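Local coordinates for protein-glutamine gamma-glutamyltransferase (Pseudomonas aeruginosa PAO1, PDB 6G49) that shows transglutaminase activity in vitro through its periplasmic domain, joining protein glutamine and lysine side chains, and is critical for the viability of the bacterium, at residues A[46-60]-A[276-288]. Residues are numbered along the deposited sequence; the frame is centred on the assembly and turned at random. Where two conformers were deposited one is given.
Sequences IAELGRSAELAFRVR and GNYLLVHQFDAHA. With PO4 (phosphate ion), chain H.
V281 lies over one face of the F57 ring, its CB 3.8 Å from the centroid, with V59 CG2 in plane at the ring edge; L55 CD1 sits over one face of the H282 imidazole, offset toward its rim. These groups flank strands 55-60 and 278-282, neighbours in a six-stranded antiparallel sheet that joins the TgpA N-terminal region to the transglutaminase-like part of the periplasmic domain. The R60 guanidinium has Y278 CB over a face, while G276 O and a phosphate, probably from the crystallisation liquor, meet its edge. A classic beta bulge shifts the register by one residue: A56 and F57 both face V281, whose O accepts from A56 N (2.8 Å) and F57 N (3.1 Å) in its carbonyl plane. Beyond the bulge, Q283 N hydrogen-bonds to E54 O (2.8 Å), a water bridges Q283 NE2 to L55 O, and Q283 OE1 hydrogen-bonds to Y267 OH. A286 CB packs on L49 CD1 and I46 CG2, just before H287, probably the catalytic histidine with C243 and D303; its NE2 bonds to D303. I46 also touches C243. At the far end, R60, bent at chi3 (-103°), hydrogen-bonds through NH2 to G276 O at 2.7 Å, in the guanidinium plane, whereas NE makes a longer, bent hydrogen bond (3.2 Å, 139°) to N277 O from above the carbonyl plane.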
loop_
_atom_site.group_PDB
_atom_site.type_symbol
_atom_site.label_atom_id
_atom_site.label_comp_id
_atom_site.label_asym_id
_atom_site.label_seq_id
_atom_site.Cartn_x
_atom_site.Cartn_y
_atom_site.Cartn_z
ATOM N N ILE A 46 -4.610 -5.476 9.770
ATOM C CA ILE A 46 -3.665 -4.379 9.961
ATOM C C ILE A 46 -4.029 -3.619 11.240
ATOM O O ILE A 46 -3.150 -3.078 11.911
ATOM C CB ILE A 46 -3.548 -3.451 8.725
ATOM C CG1 ILE A 46 -3.276 -4.270 7.477
ATOM C CG2 ILE A 46 -2.443 -2.417 8.975
ATOM C CD1 ILE A 46 -2.095 -5.175 7.621
ATOM N N ALA A 47 -5.314 -3.586 11.576
ATOM C CA ALA A 47 -5.778 -2.988 12.811
ATOM C C ALA A 47 -5.104 -3.698 13.991
ATOM O O ALA A 47 -4.726 -3.088 15.024
ATOM C CB ALA A 47 -7.273 -3.023 12.847
ATOM N N GLU A 48 -4.935 -5.023 13.891
ATOM C CA GLU A 48 -4.220 -5.737 14.976
ATOM C C GLU A 48 -2.787 -5.180 15.146
ATOM O O GLU A 48 -2.322 -4.974 16.262
ATOM C CB GLU A 48 -4.310 -7.250 14.756
ATOM C CG GLU A 48 -3.426 -8.002 15.749
ATOM C CD GLU A 48 -3.662 -9.499 15.888
ATOM O OE1 GLU A 48 -4.674 -9.990 15.345
ATOM O OE2 GLU A 48 -2.820 -10.172 16.543
ATOM N N LEU A 49 -2.054 -4.839 14.056
ATOM C CA LEU A 49 -0.763 -4.137 14.146
ATOM C C LEU A 49 -0.897 -2.707 14.667
ATOM O O LEU A 49 0.049 -2.166 15.286
ATOM C CB LEU A 49 -0.011 -4.102 12.789
ATOM C CG LEU A 49 0.557 -5.429 12.281
ATOM C CD1 LEU A 49 1.136 -5.246 10.853
ATOM C CD2 LEU A 49 1.652 -6.020 13.185
ATOM N N GLY A 50 -2.012 -2.064 14.379
ATOM C CA GLY A 50 -2.316 -0.739 14.853
ATOM C C GLY A 50 -2.277 -0.667 16.373
ATOM O O GLY A 50 -2.238 0.455 16.915
ATOM N N ARG A 51 -2.416 -1.844 17.007
ATOM C CA ARG A 51 -2.469 -2.010 18.454
ATOM C C ARG A 51 -1.102 -2.405 19.027
ATOM O O ARG A 51 -0.969 -2.576 20.257
ATOM C CB ARG A 51 -3.620 -2.974 18.810
ATOM C CG ARG A 51 -4.978 -2.381 18.433
ATOM C CD ARG A 51 -6.199 -3.091 19.001
ATOM N NE ARG A 51 -6.237 -4.486 18.596
ATOM C CZ ARG A 51 -6.904 -4.973 17.535
ATOM N NH1 ARG A 51 -7.638 -4.188 16.762
ATOM N NH2 ARG A 51 -6.822 -6.261 17.241
ATOM N N SER A 52 -0.052 -2.556 18.199
ATOM C CA SER A 52 1.297 -2.932 18.646
ATOM C C SER A 52 2.219 -1.709 18.596
ATOM O O SER A 52 2.269 -0.978 17.585
ATOM C CB SER A 52 1.928 -4.034 17.813
ATOM O OG SER A 52 3.280 -4.266 18.193
ATOM N N ALA A 53 2.976 -1.488 19.693
ATOM C CA ALA A 53 4.008 -0.447 19.737
ATOM C C ALA A 53 5.404 -1.016 19.570
ATOM O O ALA A 53 6.418 -0.341 19.924
ATOM C CB ALA A 53 3.880 0.371 21.014
ATOM N N GLU A 54 5.564 -2.233 19.046
ATOM C CA GLU A 54 6.842 -2.727 18.794
ATOM C C GLU A 54 7.489 -1.918 17.676
ATOM O O GLU A 54 6.842 -1.464 16.743
ATOM C CB GLU A 54 6.804 -4.214 18.477
ATOM C CG GLU A 54 6.387 -4.977 19.721
ATOM C CD GLU A 54 6.602 -6.456 19.649
ATOM O OE1 GLU A 54 7.245 -6.986 20.567
ATOM O OE2 GLU A 54 6.163 -7.025 18.672
ATOM N N LEU A 55 8.802 -1.823 17.756
ATOM C CA LEU A 55 9.543 -1.100 16.705
ATOM C C LEU A 55 9.690 -1.948 15.444
ATOM O O LEU A 55 10.111 -3.107 15.501
ATOM C CB LEU A 55 10.944 -0.786 17.214
ATOM C CG LEU A 55 11.805 0.125 16.346
ATOM C CD1 LEU A 55 11.159 1.482 16.184
ATOM C CD2 LEU A 55 13.156 0.268 17.033
ATOM N N ALA A 56 9.460 -1.324 14.265
ATOM C CA ALA A 56 9.687 -1.976 13.029
ATOM C C ALA A 56 11.043 -1.625 12.394
ATOM O O ALA A 56 11.783 -2.523 11.992
ATOM C CB ALA A 56 8.533 -1.665 12.093
ATOM N N PHE A 57 11.354 -0.331 12.326
ATOM C CA PHE A 57 12.632 0.128 11.716
ATOM C C PHE A 57 12.862 1.575 12.140
ATOM O O PHE A 57 11.963 2.214 12.673
ATOM C CB PHE A 57 12.723 -0.096 10.206
ATOM C CG PHE A 57 11.703 0.624 9.362
ATOM C CD1 PHE A 57 10.415 0.131 9.236
ATOM C CD2 PHE A 57 12.042 1.811 8.732
ATOM C CE1 PHE A 57 9.491 0.788 8.406
ATOM C CE2 PHE A 57 11.111 2.467 7.921
ATOM C CZ PHE A 57 9.860 1.937 7.766
ATOM N N ARG A 58 14.074 2.037 11.857
ATOM C CA ARG A 58 14.502 3.397 12.108
ATOM C C ARG A 58 15.131 3.889 10.812
ATOM O O ARG A 58 15.657 3.105 10.052
ATOM C CB ARG A 58 15.447 3.482 13.293
ATOM C CG ARG A 58 14.727 3.228 14.598
ATOM C CD ARG A 58 15.673 3.174 15.773
ATOM N NE ARG A 58 16.415 1.936 15.787
ATOM C CZ ARG A 58 17.508 1.743 16.504
ATOM N NH1 ARG A 58 17.979 2.719 17.258
ATOM N NH2 ARG A 58 18.120 0.581 16.466
ATOM N N VAL A 59 15.053 5.189 10.567
ATOM C CA VAL A 59 15.507 5.770 9.306
ATOM C C VAL A 59 16.221 7.083 9.590
ATOM O O VAL A 59 15.705 7.929 10.298
ATOM C CB VAL A 59 14.355 6.027 8.311
ATOM C CG1 VAL A 59 14.878 6.540 6.975
ATOM C CG2 VAL A 59 13.535 4.819 8.066
ATOM N N ARG A 60 17.326 7.288 8.890
ATOM C CA ARG A 60 18.077 8.535 8.941
ATOM C C ARG A 60 18.261 9.034 7.492
ATOM O O ARG A 60 18.822 8.330 6.682
ATOM C CB ARG A 60 19.428 8.324 9.619
ATOM C CG ARG A 60 20.022 9.562 10.259
ATOM C CD ARG A 60 21.192 9.205 11.169
ATOM N NE ARG A 60 20.882 9.227 12.594
ATOM C CZ ARG A 60 21.250 8.284 13.452
ATOM N NH1 ARG A 60 21.911 7.225 13.031
ATOM N NH2 ARG A 60 20.953 8.383 14.731
ATOM N N GLY A 276 18.377 11.972 18.458
ATOM C CA GLY A 276 19.213 11.116 17.620
ATOM C C GLY A 276 19.198 11.428 16.156
ATOM O O GLY A 276 19.953 10.836 15.422
ATOM N N ASN A 277 18.336 12.355 15.697
ATOM C CA ASN A 277 18.171 12.739 14.351
ATOM C C ASN A 277 17.769 11.549 13.454
ATOM O O ASN A 277 18.377 11.287 12.397
ATOM C CB ASN A 277 19.413 13.408 13.774
ATOM C CG ASN A 277 19.088 14.119 12.492
ATOM O OD1 ASN A 277 18.014 14.674 12.323
ATOM N ND2 ASN A 277 19.995 14.039 11.538
ATOM N N TYR A 278 16.747 10.818 13.920
ATOM C CA TYR A 278 16.218 9.714 13.106
ATOM C C TYR A 278 14.723 9.612 13.337
ATOM O O TYR A 278 14.147 10.120 14.313
ATOM C CB TYR A 278 16.938 8.413 13.425
ATOM C CG TYR A 278 16.834 7.868 14.816
ATOM C CD1 TYR A 278 15.804 7.033 15.234
ATOM C CD2 TYR A 278 17.884 8.061 15.720
ATOM C CE1 TYR A 278 15.755 6.511 16.509
ATOM C CE2 TYR A 278 17.855 7.524 16.990
ATOM C CZ TYR A 278 16.806 6.715 17.382
ATOM O OH TYR A 278 16.741 6.190 18.640
ATOM N N LEU A 279 14.072 8.896 12.397
ATOM C CA LEU A 279 12.670 8.540 12.494
ATOM C C LEU A 279 12.546 7.090 12.981
ATOM O O LEU A 279 13.255 6.199 12.504
ATOM C CB LEU A 279 12.004 8.614 11.113
ATOM C CG LEU A 279 11.591 9.978 10.565
ATOM C CD1 LEU A 279 10.767 9.753 9.304
ATOM C CD2 LEU A 279 10.789 10.813 11.535
ATOM N N LEU A 280 11.663 6.884 13.950
ATOM C CA LEU A 280 11.216 5.556 14.335
ATOM C C LEU A 280 9.911 5.264 13.563
ATOM O O LEU A 280 9.033 6.115 13.474
ATOM C CB LEU A 280 10.949 5.485 15.830
ATOM C CG LEU A 280 12.205 5.732 16.668
ATOM C CD1 LEU A 280 12.196 7.156 17.141
ATOM C CD2 LEU A 280 12.297 4.765 17.812
ATOM N N VAL A 281 9.785 4.011 13.187
ATOM C CA VAL A 281 8.534 3.509 12.592
ATOM C C VAL A 281 8.142 2.285 13.409
ATOM O O VAL A 281 8.879 1.270 13.400
ATOM C CB VAL A 281 8.711 3.230 11.092
ATOM C CG1 VAL A 281 7.370 2.760 10.530
ATOM C CG2 VAL A 281 9.169 4.459 10.351
ATOM N N HIS A 282 7.032 2.406 14.116
ATOM C CA HIS A 282 6.530 1.279 14.938
ATOM C C HIS A 282 5.470 0.494 14.175
ATOM O O HIS A 282 4.931 0.952 13.171
ATOM C CB HIS A 282 5.972 1.833 16.246
ATOM C CG HIS A 282 7.001 2.487 17.105
ATOM N ND1 HIS A 282 7.283 3.847 16.984
ATOM C CD2 HIS A 282 7.745 1.989 18.124
ATOM C CE1 HIS A 282 8.181 4.154 17.925
ATOM N NE2 HIS A 282 8.498 3.054 18.636
ATOM N N GLN A 283 5.086 -0.647 14.760
ATOM C CA GLN A 283 4.086 -1.501 14.113
ATOM C C GLN A 283 2.778 -0.741 13.987
ATOM O O GLN A 283 1.996 -1.003 13.010
ATOM C CB GLN A 283 3.924 -2.845 14.843
ATOM C CG GLN A 283 5.124 -3.747 14.786
ATOM C CD GLN A 283 5.639 -4.082 13.407
ATOM O OE1 GLN A 283 4.888 -3.917 12.425
ATOM N NE2 GLN A 283 6.846 -4.635 13.349
ATOM N N PHE A 284 2.438 0.202 14.879
ATOM C CA PHE A 284 1.198 0.931 14.778
ATOM C C PHE A 284 1.126 1.810 13.529
ATOM O O PHE A 284 0.009 2.314 13.215
ATOM C CB PHE A 284 0.860 1.717 16.057
ATOM C CG PHE A 284 1.875 2.738 16.533
ATOM C CD1 PHE A 284 2.212 3.861 15.812
ATOM C CD2 PHE A 284 2.548 2.528 17.735
ATOM C CE1 PHE A 284 3.135 4.776 16.290
ATOM C CE2 PHE A 284 3.488 3.447 18.204
ATOM C CZ PHE A 284 3.785 4.555 17.473
ATOM N N ASP A 285 2.260 2.055 12.883
ATOM C CA ASP A 285 2.309 2.811 11.636
ATOM C C ASP A 285 2.015 1.912 10.421
ATOM O O ASP A 285 2.069 2.420 9.267
ATOM C CB ASP A 285 3.656 3.470 11.465
ATOM C CG ASP A 285 3.934 4.570 12.486
ATOM O OD1 ASP A 285 2.986 5.296 12.795
ATOM O OD2 ASP A 285 5.052 4.588 13.044
ATOM N N ALA A 286 1.712 0.636 10.616
ATOM C CA ALA A 286 1.404 -0.296 9.494
ATOM C C ALA A 286 0.212 0.267 8.725
ATOM O O ALA A 286 -0.755 0.817 9.295
ATOM C CB ALA A 286 1.144 -1.680 9.967
ATOM N N HIS A 287 0.305 0.188 7.397
ATOM C CA HIS A 287 -0.667 0.850 6.537
ATOM C C HIS A 287 -0.798 0.072 5.230
ATOM O O HIS A 287 0.084 -0.639 4.837
ATOM C CB HIS A 287 -0.222 2.289 6.311
ATOM C CG HIS A 287 -1.269 3.206 5.807
ATOM N ND1 HIS A 287 -2.445 3.344 6.498
ATOM C CD2 HIS A 287 -1.317 4.004 4.723
ATOM C CE1 HIS A 287 -3.196 4.241 5.839
ATOM N NE2 HIS A 287 -2.541 4.652 4.725
ATOM N N ALA A 288 -1.938 0.281 4.596
ATOM C CA ALA A 288 -2.275 -0.306 3.306
ATOM C C ALA A 288 -2.929 0.745 2.440
ATOM O O ALA A 288 -3.756 1.545 2.922
ATOM C CB ALA A 288 -3.181 -1.492 3.473
HETATM P P PO4 H . 21.330 6.466 18.039
HETATM O O1 PO4 H . 21.593 6.920 16.565
HETATM O O2 PO4 H . 20.352 7.327 18.818
HETATM O O3 PO4 H . 20.914 5.004 18.181
HETATM O O4 PO4 H . 22.549 6.536 18.956
HETATM O O HOH W 1 8.505 -5.414 15.474
#